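Local structure of AxyAgu115A (Amphibacillus xylanus NBRC 15112, 6NPS) at residues Tyr23-Leu29 and Thr69-Leu75; Lys515-Asn519 and Gly822-Thr826; Phe864-Ser869 and Gly938-Glu942. The protein is a family GH115 alpha-glucuronidase that probably releases glucuronic acid substituents from xylan-type hemicelluloses by hydrolysis. The protein carries 3 engineered substitutions. All blocks are in the same frame, centred on the assembly; numbering follows the deposited sequence.

In the fold
Contact 1 lies in the N-terminal portion, about 41 Å from the centre of the chain and on the opposite side of it from contact 3. Contact 3 is inside the C-terminal beta domain, and contact 2 docks helix 500-519 onto that domain. The centre of contact 1 is about 50 Å from that of contact 2 and about 54 Å from that of contact 3, and it touches neither. Contacts 2 and 3 have centres about 13 Å apart and meet directly: Lys825 N lies 2.9 Å from Glu942 OE1, probably a hydrogen bond. Tyr823 OH hydrogen-bonds Glu433 and Gln867 OE1 hydrogen-bonds Lys430, both on helix 428-440, between strands 405-410 and 446-450 of the TIM-barrel-like eight-stranded sheet.

Contact 1 (Tyr23-Leu29 and Thr69-Leu75); sequences YQEEEAL and TVGHSPL
Leu29 lays its side chain (chi1 m, chi2 t) over one face of the His72 imidazole, a CH-pi contact with CD2 4.2 Å from the ring centroid and only 9° off the ring normal. The His72 ring (chi1 m, chi2 -71°) sits at the end of a type II turn, Thr69 to His72, closed by His72 N to Thr69 O at 2.8 Å, with Gly71 at positive phi in its third position. Facing it, a type I turn runs from Glu25 to Ala28, with Ala28 N 3.2 Å from Glu25 O; Glu27 and His72 have the closest CA atoms, 5.6 Å apart. These are two strand-to-helix connections side by side, the first leading from strand 20-23 to helix 30-47, the second from edge strand 64-69 to helix 74-81. Glu25 (m, t) reaches the start of the second helix: its OE1 accepts a hydrogen bond from Leu75 N (3.0 Å) and its OE2 one from Ser73 OG (2.8 Å), while Ser73, the N-cap, also caps Leu76 N. Tyr23 (chi1 t) packs its CD2 3.4 Å from Leu75 CD2, its hydroxyl bonding to Arg57. One water joins Glu27 O (2.8 Å) to His72 ND1 (2.7 Å); another joins Leu29 N (3.0 Å) to Thr69 OG1 (2.9 Å), which also bonds Thr123.

Contact 2 (Lys515-Asn519 and Gly822-Thr826); sequences KIAHN and GYGKT
Residues 515-519 form the C-terminal part of helix 500-519; the segment 822-826 is an irregular loop between strands 814-821 and 828-833, with Gly822 and Gly824 at positive phi (69° and 83°). The closest CA atoms are those of Asn519 and Lys825, 5.8 Å apart. Lys515, extended through chi3 (t, t, t) with chi4 near 90°, drives its ammonium into the concave side of the loop, where NZ donates to Gly824 O (2.7 Å), Gly822 O (2.9 Å) and Thr826 O (2.9 Å). A lysine inside a curl of backbone carbonyls thus joins helix 500-519, which follows the last strand (446-450) of the eight-stranded parallel barrel, to the C-terminal beta domain. One turn later, Asn519 (chi1 m) donates from ND2 to Lys825 O at 3.2 Å. His518 turns back to give its ND1 hydrogen to Lys515 O (2.7 Å), while a water bridges His518 NE2 (3.2 Å) and Gly824 N (2.9 Å). Gly822 O also accepts from Tyr427, whose ring meets that of His518.

Contact 3 (Phe864-Ser869 and Gly938-Glu942); sequences FYLQPS and GFALE
The end of strand 858-866 and the start of strand 940-948 run antiparallel but splayed, with 120° between their directions and a closest axis approach of 4.9 Å. Leu866 and Leu941 form a non-hydrogen-bonded pair, CA-CA 4.7 Å, flanked by Glu942 N to Tyr865 O (2.9 Å) and Gln867 N to Ala940 O (3.0 Å). Leu866 (m, t) seats CD2 in the groove formed by Phe939 CE1 (3.4 Å) and Leu941 CD1 (3.5 Å), and Leu941 CD1 packs against Phe864 CB at 3.7 Å; Ile932 backs this cluster. Gly938 O lies 3.2 Å from Ser869 CB; at Gly938 (phi 87°) a CB would jam against the preceding carbonyl oxygen. In the widening gap a water donates to Gln867 O (2.8 Å) and Gly938 O (2.6 Å) and accepts from Ala940 N (2.9 Å). Phe864, Leu866, Phe939 and Leu941 thus form part of the domain's apolar interior, whereas the polar side chains reach outward: Glu942 OE1 accepts from the backbone N of Lys825 and Gln867 OE1 bonds Lys430 NZ.

Contact 1 (Tyr23-Leu29 and Thr69-Leu75)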
ATOM      1  N   TYR A  23      -7.745 -48.167 -52.857  1.00 43.65           N
ATOM      2  CA  TYR A  23      -8.876 -48.618 -53.647  1.00 42.43           C
ATOM      3  C   TYR A  23     -10.092 -47.798 -53.245  1.00 46.84           C
ATOM      4  O   TYR A  23     -10.284 -47.512 -52.060  1.00 46.88           O
ATOM      5  CB  TYR A  23      -9.122 -50.099 -53.409  1.00 43.17           C
ATOM      6  CG  TYR A  23     -10.329 -50.638 -54.164  1.00 44.74           C
ATOM      7  CD1 TYR A  23     -10.400 -50.555 -55.545  1.00 47.97           C
ATOM      8  CD2 TYR A  23     -11.396 -51.204 -53.480  1.00 48.36           C
ATOM      9  CE1 TYR A  23     -11.509 -51.039 -56.250  1.00 51.89           C
ATOM     10  CE2 TYR A  23     -12.519 -51.715 -54.184  1.00 54.39           C
ATOM     11  CZ  TYR A  23     -12.562 -51.617 -55.557  1.00 56.85           C
ATOM     12  OH  TYR A  23     -13.662 -52.110 -56.224  1.00 64.07           O
ATOM     13  N   GLN A  24     -10.900 -47.392 -54.222  1.00 47.34           N
ATOM     14  CA  GLN A  24     -12.024 -46.505 -53.951  1.00 52.72           C
ATOM     15  C   GLN A  24     -13.322 -47.162 -54.414  1.00 53.03           C
ATOM     16  O   GLN A  24     -13.392 -47.686 -55.537  1.00 53.80           O
ATOM     17  CB  GLN A  24     -11.820 -45.167 -54.668  1.00 62.99           C
ATOM     18  CG  GLN A  24     -12.455 -43.973 -53.991  1.00 75.78           C
ATOM     19  CD  GLN A  24     -11.944 -42.652 -54.564  1.00 85.23           C
ATOM     20  OE1 GLN A  24     -12.368 -42.234 -55.646  1.00 90.77           O
ATOM     21  NE2 GLN A  24     -11.019 -42.003 -53.851  1.00 81.60           N
ATOM     22  N   GLU A  25     -14.344 -47.148 -53.562  1.00 48.98           N
ATOM     23  CA  GLU A  25     -15.624 -47.745 -53.924  1.00 58.83           C
ATOM     24  C   GLU A  25     -16.688 -46.664 -54.058  1.00 57.87           C
ATOM     25  O   GLU A  25     -16.769 -45.748 -53.231  1.00 56.43           O
ATOM     26  CB  GLU A  25     -16.080 -48.791 -52.896  1.00 63.68           C
ATOM     27  CG  GLU A  25     -15.280 -50.084 -52.914  1.00 68.80           C
ATOM     28  CD  GLU A  25     -15.793 -51.115 -51.897  1.00 67.00           C
ATOM     29  OE1 GLU A  25     -16.222 -52.220 -52.317  1.00 60.66           O
ATOM     30  OE2 GLU A  25     -15.753 -50.815 -50.678  1.00 60.24           O
ATOM     31  N   GLU A  26     -17.486 -46.783 -55.118  1.00 62.92           N
ATOM     32  CA  GLU A  26     -18.690 -45.976 -55.276  1.00 70.06           C
ATOM     33  C   GLU A  26     -19.609 -46.021 -54.054  1.00 65.08           C
ATOM     34  O   GLU A  26     -20.211 -45.000 -53.706  1.00 63.94           O
ATOM     35  CB  GLU A  26     -19.448 -46.476 -56.517  1.00 86.09           C
ATOM     36  CG  GLU A  26     -20.199 -45.407 -57.255  1.00103.35           C
ATOM     37  CD  GLU A  26     -21.661 -45.294 -56.834  1.00114.46           C
ATOM     38  OE1 GLU A  26     -22.358 -44.448 -57.428  1.00117.74           O
ATOM     39  OE2 GLU A  26     -22.114 -46.021 -55.916  1.00117.14           O
ATOM     40  N   GLU A  27     -19.703 -47.169 -53.379  1.00 60.43           N
ATOM     41  CA  GLU A  27     -20.621 -47.342 -52.265  1.00 55.28           C
ATOM     42  C   GLU A  27     -20.125 -46.705 -50.977  1.00 52.02           C
ATOM     43  O   GLU A  27     -20.895 -46.626 -50.014  1.00 53.09           O
ATOM     44  CB  GLU A  27     -20.878 -48.830 -52.022  1.00 60.36           C
ATOM     45  CG  GLU A  27     -21.484 -49.554 -53.203  1.00 63.74           C
ATOM     46  CD  GLU A  27     -20.440 -50.043 -54.209  1.00 76.50           C
ATOM     47  OE1 GLU A  27     -19.224 -49.978 -53.912  1.00 78.32           O
ATOM     48  OE2 GLU A  27     -20.841 -50.503 -55.306  1.00 83.19           O
ATOM     49  N   ALA A  28     -18.870 -46.259 -50.937  1.00 48.41           N
ATOM     50  CA  ALA A  28     -18.310 -45.686 -49.724  1.00 45.57           C
ATOM     51  C   ALA A  28     -19.043 -44.404 -49.341  1.00 46.18           C
ATOM     52  O   ALA A  28     -19.551 -43.682 -50.200  1.00 42.73           O
ATOM     53  CB  ALA A  28     -16.821 -45.387 -49.922  1.00 44.85           C
ATOM     54  N   LEU A  29     -19.081 -44.136 -48.033  1.00 44.10           N
ATOM     55  CA  LEU A  29     -19.632 -42.893 -47.520  1.00 45.01           C
ATOM     56  C   LEU A  29     -18.748 -41.729 -47.925  1.00 45.66           C
ATOM     57  O   LEU A  29     -17.513 -41.811 -47.880  1.00 41.65           O
ATOM     58  CB  LEU A  29     -19.778 -42.944 -45.994  1.00 42.39           C
ATOM     59  CG  LEU A  29     -20.848 -43.978 -45.565  1.00 51.72           C
ATOM     60  CD1 LEU A  29     -20.702 -44.453 -44.106  1.00 49.40           C
ATOM     61  CD2 LEU A  29     -22.294 -43.548 -45.867  1.00 53.03           C
ATOM     62  N   THR A  69     -16.586 -49.289 -44.793  1.00 42.93           N
ATOM     63  CA  THR A  69     -17.539 -49.377 -43.694  1.00 40.59           C
ATOM     64  C   THR A  69     -18.412 -50.593 -43.933  1.00 40.45           C
ATOM     65  O   THR A  69     -18.936 -50.778 -45.045  1.00 43.30           O
ATOM     66  CB  THR A  69     -18.420 -48.120 -43.614  1.00 43.30           C
ATOM     67  OG1 THR A  69     -17.596 -46.949 -43.576  1.00 41.37           O
ATOM     68  CG2 THR A  69     -19.306 -48.144 -42.361  1.00 41.03           C
ATOM     69  N   VAL A  70     -18.547 -51.445 -42.914  1.00 43.07           N
ATOM     70  CA  VAL A  70     -19.385 -52.632 -43.070  1.00 42.99           C
ATOM     71  C   VAL A  70     -20.774 -52.208 -43.542  1.00 48.45           C
ATOM     72  O   VAL A  70     -21.304 -51.178 -43.108  1.00 47.46           O
ATOM     73  CB  VAL A  70     -19.479 -53.416 -41.746  1.00 49.07           C
ATOM     74  CG1 VAL A  70     -20.426 -54.617 -41.922  1.00 50.26           C
ATOM     75  CG2 VAL A  70     -18.127 -53.908 -41.268  1.00 47.27           C
ATOM     76  N   GLY A  71     -21.360 -52.988 -44.457  1.00 48.71           N
ATOM     77  CA  GLY A  71     -22.635 -52.611 -45.006  1.00 51.71           C
ATOM     78  C   GLY A  71     -22.577 -51.542 -46.073  1.00 51.12           C
ATOM     79  O   GLY A  71     -23.613 -51.203 -46.644  1.00 48.63           O
ATOM     80  N   HIS A  72     -21.402 -51.010 -46.375  1.00 44.84           N
ATOM     81  CA  HIS A  72     -21.237 -50.019 -47.429  1.00 49.55           C
ATOM     82  C   HIS A  72     -20.037 -50.370 -48.292  1.00 50.47           C
ATOM     83  O   HIS A  72     -19.356 -49.480 -48.822  1.00 48.83           O
ATOM     84  CB  HIS A  72     -21.049 -48.614 -46.853  1.00 52.68           C
ATOM     85  CG  HIS A  72     -22.220 -48.101 -46.082  1.00 57.60           C
ATOM     86  ND1 HIS A  72     -23.404 -47.731 -46.683  1.00 61.70           N
ATOM     87  CD2 HIS A  72     -22.381 -47.873 -44.759  1.00 58.19           C
ATOM     88  CE1 HIS A  72     -24.248 -47.310 -45.759  1.00 60.33           C
ATOM     89  NE2 HIS A  72     -23.644 -47.372 -44.584  1.00 58.41           N
ATOM     90  N   SER A  73     -19.707 -51.643 -48.384  1.00 41.07           N
ATOM     91  CA  SER A  73     -18.495 -52.043 -49.090  1.00 47.40           C
ATOM     92  C   SER A  73     -18.711 -53.440 -49.603  1.00 51.20           C
ATOM     93  O   SER A  73     -18.699 -54.405 -48.822  1.00 52.55           O
ATOM     94  CB  SER A  73     -17.256 -51.986 -48.198  1.00 48.39           C
ATOM     95  OG  SER A  73     -16.245 -52.802 -48.769  1.00 50.43           O
ATOM     96  N   PRO A  74     -18.966 -53.600 -50.903  1.00 55.46           N
ATOM     97  CA  PRO A  74     -19.033 -54.965 -51.442  1.00 53.82           C
ATOM     98  C   PRO A  74     -17.721 -55.721 -51.271  1.00 51.38           C
ATOM     99  O   PRO A  74     -17.745 -56.936 -51.015  1.00 48.72           O
ATOM    100  CB  PRO A  74     -19.403 -54.751 -52.916  1.00 54.54           C
ATOM    101  CG  PRO A  74     -19.269 -53.271 -53.162  1.00 55.71           C
ATOM    102  CD  PRO A  74     -19.445 -52.590 -51.860  1.00 54.79           C
ATOM    103  N   LEU A  75     -16.572 -55.020 -51.375  1.00 48.76           N
ATOM    104  CA  LEU A  75     -15.270 -55.675 -51.221  1.00 51.46           C
ATOM    105  C   LEU A  75     -15.127 -56.289 -49.835  1.00 51.20           C
ATOM    106  O   LEU A  75     -14.665 -57.429 -49.690  1.00 54.45           O
ATOM    107  CB  LEU A  75     -14.122 -54.676 -51.464  1.00 49.05           C
ATOM    108  CG  LEU A  75     -12.696 -55.284 -51.527  1.00 55.93           C
ATOM    109  CD1 LEU A  75     -12.615 -56.642 -52.214  1.00 51.17           C
ATOM    110  CD2 LEU A  75     -11.663 -54.327 -52.124  1.00 59.10           C
TER
HETATM  111  O   HOH W   1     -23.604 -46.859 -49.196  1.00 58.08           O
HETATM  112  O   HOH W   2     -17.571 -46.091 -46.349  1.00 36.32           O

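Contact 2 (Lys515-Asn519 and Gly822-Thr826)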
ATOM      1  N   LYS A 515       2.439 -26.812 -14.164  1.00 28.80           N
ATOM      2  CA  LYS A 515       2.350 -26.805 -12.704  1.00 31.60           C
ATOM      3  C   LYS A 515       2.315 -25.379 -12.152  1.00 31.91           C
ATOM      4  O   LYS A 515       1.469 -25.040 -11.318  1.00 35.23           O
ATOM      5  CB  LYS A 515       3.526 -27.583 -12.054  1.00 34.17           C
ATOM      6  CG  LYS A 515       3.141 -27.810 -10.572  1.00 40.72           C
ATOM      7  CD  LYS A 515       4.075 -28.623  -9.784  1.00 49.17           C
ATOM      8  CE  LYS A 515       3.648 -28.639  -8.297  1.00 47.36           C
ATOM      9  NZ  LYS A 515       2.727 -29.715  -7.888  1.00 43.80           N
ATOM     10  N   ILE A 516       3.226 -24.527 -12.613  1.00 33.08           N
ATOM     11  CA  ILE A 516       3.281 -23.139 -12.142  1.00 30.69           C
ATOM     12  C   ILE A 516       2.036 -22.341 -12.576  1.00 31.92           C
ATOM     13  O   ILE A 516       1.416 -21.639 -11.765  1.00 28.72           O
ATOM     14  CB  ILE A 516       4.593 -22.490 -12.617  1.00 26.03           C
ATOM     15  CG1 ILE A 516       5.780 -23.172 -11.916  1.00 27.00           C
ATOM     16  CG2 ILE A 516       4.548 -20.955 -12.358  1.00 27.06           C
ATOM     17  CD1 ILE A 516       7.014 -23.120 -12.766  1.00 29.13           C
ATOM     18  N   ALA A 517       1.621 -22.461 -13.841  1.00 28.65           N
ATOM     19  CA  ALA A 517       0.428 -21.746 -14.283  1.00 29.07           C
ATOM     20  C   ALA A 517      -0.808 -22.172 -13.505  1.00 32.70           C
ATOM     21  O   ALA A 517      -1.675 -21.333 -13.204  1.00 31.73           O
ATOM     22  CB  ALA A 517       0.157 -21.950 -15.782  1.00 30.90           C
ATOM     23  N   HIS A 518      -0.920 -23.427 -13.189  1.00 32.50           N
ATOM     24  CA  HIS A 518      -2.050 -23.880 -12.482  1.00 33.36           C
ATOM     25  C   HIS A 518      -2.079 -23.407 -11.064  1.00 33.13           C
ATOM     26  O   HIS A 518      -3.076 -23.358 -10.495  1.00 32.65           O
ATOM     27  CB  HIS A 518      -2.316 -25.358 -12.726  1.00 32.72           C
ATOM     28  CG  HIS A 518      -2.094 -26.223 -11.553  1.00 39.05           C
ATOM     29  ND1 HIS A 518      -0.875 -26.351 -10.960  1.00 36.95           N
ATOM     30  CD2 HIS A 518      -2.934 -27.029 -10.874  1.00 39.90           C
ATOM     31  CE1 HIS A 518      -0.975 -27.183  -9.951  1.00 41.12           C
ATOM     32  NE2 HIS A 518      -2.215 -27.608  -9.879  1.00 42.36           N
ATOM     33  N   ASN A 519      -0.955 -23.069 -10.509  1.00 31.20           N
ATOM     34  CA  ASN A 519      -0.902 -22.558  -9.138  1.00 32.83           C
ATOM     35  C   ASN A 519      -1.444 -21.129  -9.034  1.00 30.50           C
ATOM     36  O   ASN A 519      -1.954 -20.740  -7.968  1.00 31.94           O
ATOM     37  CB  ASN A 519       0.536 -22.606  -8.601  1.00 34.00           C
ATOM     38  CG  ASN A 519       0.909 -23.988  -8.136  1.00 41.39           C
ATOM     39  OD1 ASN A 519       0.035 -24.856  -8.062  1.00 36.61           O
ATOM     40  ND2 ASN A 519       2.201 -24.209  -7.788  1.00 38.00           N
ATOM     41  N   GLY A 822       3.214 -35.268  -7.895  1.00 39.31           N
ATOM     42  CA  GLY A 822       3.167 -33.960  -8.545  1.00 36.87           C
ATOM     43  C   GLY A 822       1.859 -33.218  -8.415  1.00 36.94           C
ATOM     44  O   GLY A 822       1.715 -32.145  -9.001  1.00 36.42           O
ATOM     45  N   TYR A 823       0.911 -33.729  -7.643  1.00 36.44           N
ATOM     46  CA  TYR A 823      -0.395 -33.100  -7.552  1.00 35.72           C
ATOM     47  C   TYR A 823      -0.318 -31.839  -6.689  1.00 39.49           C
ATOM     48  O   TYR A 823       0.544 -31.712  -5.813  1.00 34.95           O
ATOM     49  CB  TYR A 823      -1.399 -34.107  -6.985  1.00 32.71           C
ATOM     50  CG  TYR A 823      -2.836 -33.705  -7.128  1.00 39.61           C
ATOM     51  CD1 TYR A 823      -3.414 -32.872  -6.199  1.00 38.68           C
ATOM     52  CD2 TYR A 823      -3.628 -34.159  -8.192  1.00 35.13           C
ATOM     53  CE1 TYR A 823      -4.698 -32.488  -6.303  1.00 45.21           C
ATOM     54  CE2 TYR A 823      -4.958 -33.764  -8.299  1.00 35.57           C
ATOM     55  CZ  TYR A 823      -5.479 -32.930  -7.345  1.00 45.29           C
ATOM     56  OH  TYR A 823      -6.786 -32.497  -7.389  1.00 47.98           O
ATOM     57  N   GLY A 824      -1.175 -30.859  -7.001  1.00 36.64           N
ATOM     58  CA  GLY A 824      -1.347 -29.726  -6.105  1.00 35.91           C
ATOM     59  C   GLY A 824      -0.306 -28.621  -6.251  1.00 37.84           C
ATOM     60  O   GLY A 824       0.425 -28.515  -7.243  1.00 37.31           O
ATOM     61  N   LYS A 825      -0.234 -27.787  -5.206  1.00 36.64           N
ATOM     62  CA  LYS A 825       0.600 -26.596  -5.259  1.00 37.07           C
ATOM     63  C   LYS A 825       2.048 -26.911  -4.959  1.00 40.06           C
ATOM     64  O   LYS A 825       2.945 -26.211  -5.455  1.00 39.78           O
ATOM     65  CB  LYS A 825       0.087 -25.537  -4.284  1.00 34.28           C
ATOM     66  CG  LYS A 825      -1.267 -24.965  -4.737  1.00 41.16           C
ATOM     67  CD  LYS A 825      -1.758 -23.883  -3.787  1.00 45.99           C
ATOM     68  CE  LYS A 825      -1.094 -22.525  -4.019  1.00 44.53           C
ATOM     69  NZ  LYS A 825      -1.762 -21.451  -3.150  1.00 42.68           N
ATOM     70  N   THR A 826       2.295 -27.948  -4.161  1.00 40.42           N
ATOM     71  CA  THR A 826       3.665 -28.259  -3.758  1.00 45.08           C
ATOM     72  C   THR A 826       4.003 -29.711  -4.121  1.00 41.36           C
ATOM     73  O   THR A 826       3.841 -30.107  -5.284  1.00 46.75           O
ATOM     74  CB  THR A 826       3.874 -27.916  -2.262  1.00 47.87           C
ATOM     75  OG1 THR A 826       2.979 -28.663  -1.424  1.00 53.33           O
ATOM     76  CG2 THR A 826       3.619 -26.387  -2.003  1.00 39.91           C
TER
HETATM   77  O   HOH W   3      -3.122 -30.546  -9.123  1.00 32.83           O

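Contact 3 (Phe864-Ser869 and Gly938-Glu942)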
ATOM      1  N   PHE A 864      -5.015 -28.038   7.702  1.00 36.36           N
ATOM      2  CA  PHE A 864      -4.886 -28.816   6.483  1.00 32.75           C
ATOM      3  C   PHE A 864      -4.832 -27.870   5.299  1.00 36.44           C
ATOM      4  O   PHE A 864      -5.597 -26.903   5.224  1.00 36.41           O
ATOM      5  CB  PHE A 864      -6.074 -29.758   6.294  1.00 34.93           C
ATOM      6  CG  PHE A 864      -6.144 -30.864   7.266  1.00 38.96           C
ATOM      7  CD1 PHE A 864      -5.047 -31.223   8.033  1.00 41.35           C
ATOM      8  CD2 PHE A 864      -7.325 -31.596   7.398  1.00 45.72           C
ATOM      9  CE1 PHE A 864      -5.133 -32.265   8.942  1.00 42.19           C
ATOM     10  CE2 PHE A 864      -7.413 -32.653   8.295  1.00 41.40           C
ATOM     11  CZ  PHE A 864      -6.320 -32.980   9.072  1.00 42.03           C
ATOM     12  N   TYR A 865      -3.981 -28.191   4.348  1.00 32.04           N
ATOM     13  CA  TYR A 865      -4.016 -27.579   3.027  1.00 30.08           C
ATOM     14  C   TYR A 865      -4.630 -28.612   2.081  1.00 33.16           C
ATOM     15  O   TYR A 865      -4.080 -29.702   1.917  1.00 34.16           O
ATOM     16  CB  TYR A 865      -2.608 -27.199   2.567  1.00 31.43           C
ATOM     17  CG  TYR A 865      -2.032 -25.975   3.271  1.00 36.45           C
ATOM     18  CD1 TYR A 865      -1.775 -25.985   4.642  1.00 42.85           C
ATOM     19  CD2 TYR A 865      -1.728 -24.817   2.552  1.00 39.20           C
ATOM     20  CE1 TYR A 865      -1.216 -24.860   5.291  1.00 38.42           C
ATOM     21  CE2 TYR A 865      -1.189 -23.705   3.174  1.00 42.38           C
ATOM     22  CZ  TYR A 865      -0.925 -23.734   4.542  1.00 44.12           C
ATOM     23  OH  TYR A 865      -0.403 -22.621   5.162  1.00 48.90           O
ATOM     24  N   LEU A 866      -5.765 -28.272   1.471  1.00 29.08           N
ATOM     25  CA  LEU A 866      -6.533 -29.216   0.660  1.00 36.66           C
ATOM     26  C   LEU A 866      -6.760 -28.684  -0.744  1.00 33.70           C
ATOM     27  O   LEU A 866      -6.944 -27.481  -0.949  1.00 32.43           O
ATOM     28  CB  LEU A 866      -7.913 -29.507   1.274  1.00 40.18           C
ATOM     29  CG  LEU A 866      -7.942 -29.945   2.723  1.00 50.75           C
ATOM     30  CD1 LEU A 866      -9.356 -29.859   3.259  1.00 52.47           C
ATOM     31  CD2 LEU A 866      -7.395 -31.382   2.831  1.00 54.35           C
ATOM     32  N   GLN A 867      -6.812 -29.593  -1.705  1.00 34.85           N
ATOM     33  CA  GLN A 867      -7.326 -29.207  -3.006  1.00 39.04           C
ATOM     34  C   GLN A 867      -8.745 -28.666  -2.838  1.00 33.82           C
ATOM     35  O   GLN A 867      -9.521 -29.218  -2.044  1.00 34.41           O
ATOM     36  CB  GLN A 867      -7.310 -30.396  -3.967  1.00 47.50           C
ATOM     37  CG  GLN A 867      -7.013 -29.972  -5.382  1.00 66.18           C
ATOM     38  CD  GLN A 867      -8.263 -29.611  -6.160  1.00 77.52           C
ATOM     39  OE1 GLN A 867      -8.232 -28.736  -7.023  1.00 83.69           O
ATOM     40  NE2 GLN A 867      -9.368 -30.299  -5.869  1.00 79.81           N
ATOM     41  N   PRO A 868      -9.120 -27.577  -3.555  1.00 31.88           N
ATOM     42  CA  PRO A 868     -10.477 -26.987  -3.359  1.00 35.66           C
ATOM     43  C   PRO A 868     -11.571 -27.733  -4.120  1.00 40.67           C
ATOM     44  O   PRO A 868     -12.158 -27.266  -5.099  1.00 38.73           O
ATOM     45  CB  PRO A 868     -10.296 -25.549  -3.870  1.00 36.14           C
ATOM     46  CG  PRO A 868      -9.267 -25.650  -4.932  1.00 34.06           C
ATOM     47  CD  PRO A 868      -8.281 -26.742  -4.439  1.00 36.68           C
ATOM     48  N   SER A 869     -11.861 -28.933  -3.660  1.00 37.84           N
ATOM     49  CA  SER A 869     -12.936 -29.752  -4.194  1.00 38.58           C
ATOM     50  C   SER A 869     -14.290 -29.306  -3.653  1.00 42.48           C
ATOM     51  O   SER A 869     -14.401 -28.744  -2.559  1.00 42.48           O
ATOM     52  CB  SER A 869     -12.695 -31.215  -3.829  1.00 40.74           C
ATOM     53  OG  SER A 869     -11.798 -31.768  -4.760  1.00 50.46           O
ATOM     54  N   GLY A 938     -13.731 -36.607  -2.422  1.00 35.84           N
ATOM     55  CA  GLY A 938     -13.227 -35.281  -2.715  1.00 40.00           C
ATOM     56  C   GLY A 938     -12.127 -34.759  -1.795  1.00 41.79           C
ATOM     57  O   GLY A 938     -11.644 -33.633  -1.998  1.00 38.20           O
ATOM     58  N   PHE A 939     -11.692 -35.544  -0.816  1.00 41.38           N
ATOM     59  CA  PHE A 939     -10.692 -35.114   0.164  1.00 40.34           C
ATOM     60  C   PHE A 939      -9.303 -35.411  -0.389  1.00 40.64           C
ATOM     61  O   PHE A 939      -8.906 -36.575  -0.491  1.00 38.96           O
ATOM     62  CB  PHE A 939     -10.951 -35.818   1.496  1.00 36.84           C
ATOM     63  CG  PHE A 939      -9.955 -35.478   2.585  1.00 39.56           C
ATOM     64  CD1 PHE A 939     -10.051 -34.292   3.293  1.00 45.07           C
ATOM     65  CD2 PHE A 939      -8.932 -36.359   2.905  1.00 39.53           C
ATOM     66  CE1 PHE A 939      -9.118 -33.978   4.306  1.00 42.09           C
ATOM     67  CE2 PHE A 939      -7.997 -36.062   3.914  1.00 42.08           C
ATOM     68  CZ  PHE A 939      -8.100 -34.876   4.620  1.00 40.52           C
ATOM     69  N   ALA A 940      -8.572 -34.363  -0.790  1.00 37.26           N
ATOM     70  CA  ALA A 940      -7.220 -34.512  -1.318  1.00 35.88           C
ATOM     71  C   ALA A 940      -6.301 -33.593  -0.514  1.00 39.89           C
ATOM     72  O   ALA A 940      -6.439 -32.361  -0.565  1.00 37.23           O
ATOM     73  CB  ALA A 940      -7.157 -34.194  -2.805  1.00 34.17           C
ATOM     74  N   LEU A 941      -5.384 -34.194   0.242  1.00 32.51           N
ATOM     75  CA  LEU A 941      -4.644 -33.481   1.269  1.00 33.05           C
ATOM     76  C   LEU A 941      -3.217 -33.279   0.790  1.00 31.78           C
ATOM     77  O   LEU A 941      -2.537 -34.255   0.435  1.00 33.26           O
ATOM     78  CB  LEU A 941      -4.665 -34.270   2.579  1.00 32.06           C
ATOM     79  CG  LEU A 941      -3.843 -33.728   3.743  1.00 32.97           C
ATOM     80  CD1 LEU A 941      -4.394 -32.417   4.334  1.00 32.08           C
ATOM     81  CD2 LEU A 941      -3.851 -34.800   4.835  1.00 32.48           C
ATOM     82  N   GLU A 942      -2.755 -32.032   0.816  1.00 34.70           N
ATOM     83  CA  GLU A 942      -1.436 -31.665   0.315  1.00 32.88           C
ATOM     84  C   GLU A 942      -0.425 -31.413   1.422  1.00 34.44           C
ATOM     85  O   GLU A 942       0.731 -31.806   1.272  1.00 34.24           O
ATOM     86  CB  GLU A 942      -1.517 -30.412  -0.577  1.00 33.74           C
ATOM     87  CG  GLU A 942      -2.355 -30.695  -1.853  1.00 42.56           C
ATOM     88  CD  GLU A 942      -2.619 -29.480  -2.773  1.00 50.68           C
ATOM     89  OE1 GLU A 942      -1.756 -28.568  -2.888  1.00 46.01           O
ATOM     90  OE2 GLU A 942      -3.705 -29.470  -3.414  1.00 50.65           O
TER
HETATM   91  O   HOH W   4      -9.987 -31.820  -1.051  1.00 35.25           O